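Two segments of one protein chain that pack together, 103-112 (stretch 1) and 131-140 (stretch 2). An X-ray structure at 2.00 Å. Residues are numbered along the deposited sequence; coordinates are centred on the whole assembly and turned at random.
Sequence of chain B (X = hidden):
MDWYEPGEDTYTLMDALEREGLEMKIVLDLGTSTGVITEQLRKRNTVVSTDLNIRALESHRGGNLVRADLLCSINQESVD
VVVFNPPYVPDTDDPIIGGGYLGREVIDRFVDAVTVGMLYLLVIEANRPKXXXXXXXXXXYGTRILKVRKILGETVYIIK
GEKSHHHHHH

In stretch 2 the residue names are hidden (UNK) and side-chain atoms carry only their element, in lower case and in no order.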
# COMPACT_ATOMS: atom_id res chain seq x y z
N GLY B 103 16.46 14.72 10.12
CA GLY B 103 15.69 13.48 10.09
C GLY B 103 14.46 13.59 9.20
O GLY B 103 13.53 12.77 9.30
N ARG B 104 14.48 14.58 8.31
CA ARG B 104 13.28 15.02 7.58
C ARG B 104 13.24 14.69 6.09
O ARG B 104 12.23 14.93 5.42
CB ARG B 104 13.10 16.53 7.75
CG ARG B 104 12.43 16.92 9.04
CD ARG B 104 10.95 17.10 8.82
NE ARG B 104 10.75 18.07 7.75
CZ ARG B 104 10.80 19.39 7.91
NH1 ARG B 104 11.04 19.91 9.11
NH2 ARG B 104 10.60 20.19 6.88
N GLU B 105 14.32 14.15 5.57
CA GLU B 105 14.40 13.94 4.13
C GLU B 105 13.33 13.01 3.55
O GLU B 105 12.80 13.28 2.47
CB GLU B 105 15.82 13.51 3.72
CG GLU B 105 16.85 14.61 4.04
CD GLU B 105 18.22 14.36 3.41
OE1 GLU B 105 18.28 13.68 2.36
OE2 GLU B 105 19.23 14.86 3.96
N VAL B 106 13.03 11.91 4.24
CA VAL B 106 12.00 11.01 3.73
C VAL B 106 10.62 11.58 4.01
O VAL B 106 9.73 11.56 3.16
CB VAL B 106 12.13 9.56 4.29
CG1 VAL B 106 11.11 8.63 3.62
CG2 VAL B 106 13.53 9.03 4.06
N ILE B 107 10.45 12.12 5.22
CA ILE B 107 9.20 12.77 5.58
C ILE B 107 8.80 13.82 4.54
O ILE B 107 7.66 13.86 4.09
CB ILE B 107 9.31 13.45 6.97
CG1 ILE B 107 9.34 12.39 8.06
CG2 ILE B 107 8.16 14.45 7.18
CD1 ILE B 107 9.99 12.86 9.36
N ASP B 108 9.77 14.66 4.17
CA ASP B 108 9.54 15.76 3.24
C ASP B 108 9.21 15.22 1.86
O ASP B 108 8.36 15.77 1.16
CB ASP B 108 10.77 16.67 3.17
CG ASP B 108 10.91 17.57 4.39
OD1 ASP B 108 9.97 17.60 5.22
OD2 ASP B 108 11.95 18.26 4.52
N ARG B 109 9.88 14.15 1.45
CA ARG B 109 9.56 13.51 0.18
C ARG B 109 8.14 12.96 0.19
O ARG B 109 7.40 13.06 -0.80
CB ARG B 109 10.56 12.40 -0.15
CG ARG B 109 11.84 12.93 -0.76
CD ARG B 109 12.88 11.85 -1.02
NE ARG B 109 12.36 10.72 -1.79
CZ ARG B 109 12.51 9.45 -1.42
NH1 ARG B 109 13.18 9.16 -0.30
NH2 ARG B 109 12.02 8.46 -2.16
N PHE B 110 7.75 12.37 1.32
CA PHE B 110 6.42 11.81 1.48
C PHE B 110 5.35 12.91 1.38
O PHE B 110 4.39 12.80 0.64
CB PHE B 110 6.27 11.11 2.84
CG PHE B 110 4.85 10.75 3.19
CD1 PHE B 110 4.16 9.81 2.45
CD2 PHE B 110 4.20 11.37 4.25
CE1 PHE B 110 2.84 9.48 2.75
CE2 PHE B 110 2.88 11.04 4.57
CZ PHE B 110 2.20 10.10 3.80
N VAL B 111 5.53 13.97 2.16
CA VAL B 111 4.56 15.05 2.20
C VAL B 111 4.37 15.66 0.81
O VAL B 111 3.25 15.95 0.39
CB VAL B 111 5.00 16.11 3.22
CG1 VAL B 111 4.18 17.38 3.06
CG2 VAL B 111 4.92 15.55 4.64
N ASP B 112 5.46 15.81 0.08
CA ASP B 112 5.35 16.38 -1.26
C ASP B 112 4.77 15.47 -2.34
O ASP B 112 4.49 15.93 -3.44
CB ASP B 112 6.66 17.01 -1.71
CG ASP B 112 6.67 18.50 -1.49
OD1 ASP B 112 6.95 18.94 -0.35
OD2 ASP B 112 6.35 19.24 -2.45
N UNK B 131 7.05 22.54 11.24
CA UNK B 131 7.39 22.65 9.82
C UNK B 131 6.70 21.55 9.02
O UNK B 131 6.33 21.75 7.86
c UNK B 131 8.90 22.59 9.61
o UNK B 131 11.89 24.55 10.47
c UNK B 131 9.66 23.76 10.22
o UNK B 131 11.60 22.80 9.18
c UNK B 131 11.16 23.70 9.94
N UNK B 132 6.52 20.38 9.63
CA UNK B 132 5.81 19.29 8.97
C UNK B 132 4.34 19.66 8.80
O UNK B 132 3.78 19.52 7.72
c UNK B 132 5.21 16.82 8.97
c UNK B 132 5.94 17.94 9.74
c UNK B 132 7.41 17.58 9.97
N UNK B 133 3.71 20.13 9.87
CA UNK B 133 2.33 20.59 9.79
C UNK B 133 2.15 21.63 8.68
O UNK B 133 1.23 21.55 7.88
c UNK B 133 0.66 19.19 11.94
c UNK B 133 1.47 20.95 13.54
c UNK B 133 1.89 21.19 11.11
c UNK B 133 1.76 20.19 12.26
N UNK B 134 3.05 22.61 8.66
CA UNK B 134 2.99 23.66 7.66
C UNK B 134 3.06 23.11 6.24
O UNK B 134 2.27 23.49 5.37
c UNK B 134 4.12 24.67 7.91
N UNK B 135 4.00 22.20 6.01
CA UNK B 135 4.17 21.64 4.66
C UNK B 135 2.92 20.90 4.23
O UNK B 135 2.55 20.92 3.06
n UNK B 135 11.13 21.60 3.21
n UNK B 135 9.64 20.28 2.08
c UNK B 135 9.96 20.99 3.15
c UNK B 135 7.81 20.44 4.22
n UNK B 135 9.12 21.07 4.17
c UNK B 135 6.69 21.44 4.36
c UNK B 135 5.38 20.72 4.60
N UNK B 136 2.29 20.23 5.20
CA UNK B 136 1.07 19.48 4.97
C UNK B 136 -0.06 20.42 4.61
O UNK B 136 -0.87 20.13 3.73
c UNK B 136 1.15 16.36 5.27
c UNK B 136 1.18 16.74 7.76
c UNK B 136 1.48 17.35 6.40
c UNK B 136 0.70 18.66 6.21
N UNK B 137 -0.12 21.56 5.29
CA UNK B 137 -1.14 22.56 5.00
C UNK B 137 -0.98 23.05 3.58
O UNK B 137 -1.96 23.20 2.85
c UNK B 137 -1.01 23.75 5.96
c UNK B 137 -1.24 23.39 7.41
c UNK B 137 -2.64 22.85 7.66
o UNK B 137 -3.54 23.13 6.84
o UNK B 137 -2.84 22.15 8.68
N UNK B 138 0.26 23.30 3.18
CA UNK B 138 0.57 23.73 1.83
C UNK B 138 0.12 22.71 0.78
O UNK B 138 -0.09 23.05 -0.38
c UNK B 138 4.10 25.21 2.51
c UNK B 138 2.58 25.14 2.51
o UNK B 138 4.68 25.82 3.44
c UNK B 138 2.06 23.99 1.68
o UNK B 138 4.73 24.65 1.58
N UNK B 139 -0.02 21.46 1.19
CA UNK B 139 -0.39 20.40 0.27
C UNK B 139 -1.89 20.15 0.28
O UNK B 139 -2.39 19.25 -0.38
c UNK B 139 0.39 19.12 0.59
c UNK B 139 1.86 19.21 0.24
n UNK B 139 1.53 17.95 -3.83
c UNK B 139 2.07 18.92 -1.23
n UNK B 139 0.94 15.90 -2.98
c UNK B 139 1.36 17.14 -2.79
n UNK B 139 1.60 17.58 -1.56
N UNK B 140 -2.61 20.96 1.05
CA UNK B 140 -4.06 20.86 1.09
C UNK B 140 -4.61 20.05 2.24
O UNK B 140 -5.79 19.72 2.25

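Position 131 carries three carbons in a row, the third bearing two oxygens, one of them 2.9 Å from Arg104 NH1. A carboxylate on a chain of this length is glutamate, Glu131. Its OE1 accepts a nearly straight hydrogen bond from that nitrogen within a salt bridge, meeting the guanidinium at its edge, where the N-H groups point.

At position 132 one carbon carries two more, so the side chain forks at CB. One branch carbon lies 4.2 Å from Ile107 CG2, the other 3.8 Å from Arg104 CD. This is Val132, buried, a compact apolar group set against isoleucine and the aliphatic part of an arginine.

Position 133 has four carbons forked at the second, out of reach of stretch 1: Leu133, partly exposed, whose apolar chain has no part in this contact. Position 134 has a single carbon, also out of reach, and is Ala134, a small residue that suits an exposed helical site.

Position 135 shows three carbons, a nitrogen, then a carbon with two further nitrogens. Its CB is 3.9 Å from Val111 CG1, and its far end lies near Asp108, Asp112 and Arg104. The pattern is arginine, Arg135, whose positive charge suits the two acids. Asp108 OD2 sits over one face of its guanidinium, 3.7 Å from NH2, in a long salt bridge of charges alone, since no N-H points at it; Asp112 OD1 lies near the plane, 3.9 Å from NH1, in another long one.

Position 136 again has four carbons forked at the second, one terminal carbon 3.9 Å from Val111 CG1. It is Leu136, whose branched apolar end suits a buried site beside valine.

Positions 137 and 138 each hold three carbons ending in two oxygens, without contact to stretch 1: Glu137 and Glu138, charged and suitably exposed.

Position 139 repeats the pattern of 135, its chain nitrogen 3.0 Å from Val111 O and the carbon beyond it 3.4 Å from Asp112 O. In Arg139 the long chain brings the guanidinium to these carbonyls: NE gives Val111 O a weak hydrogen bond, and Asp112 O lies over one face.

Position 140 has no side-chain atoms. Gly140, with positive phi, is the first residue to leave helical phi/psi, in a Schellman motif; a CB here would jam against the preceding carbonyl oxygen.

The helices run roughly parallel, 19° apart, their axes approaching to 9.9 Å. Val111, Ile107, Val132 and Leu136 supply apolar contacts, while Arg104, Glu131, Asp108, Asp112 and Arg135 add salt bridges. Arg104 NH2 and Arg135 NE, both donors, stand only 3.2 Å apart; nearby acids offset this crowding of like charge, for Asp108 OD1 takes a 2.7 Å hydrogen bond from Arg104 NE in a salt bridge, and its carboxylate also faces Arg135.

Stretch 2 (131-140) EVLARLEERG
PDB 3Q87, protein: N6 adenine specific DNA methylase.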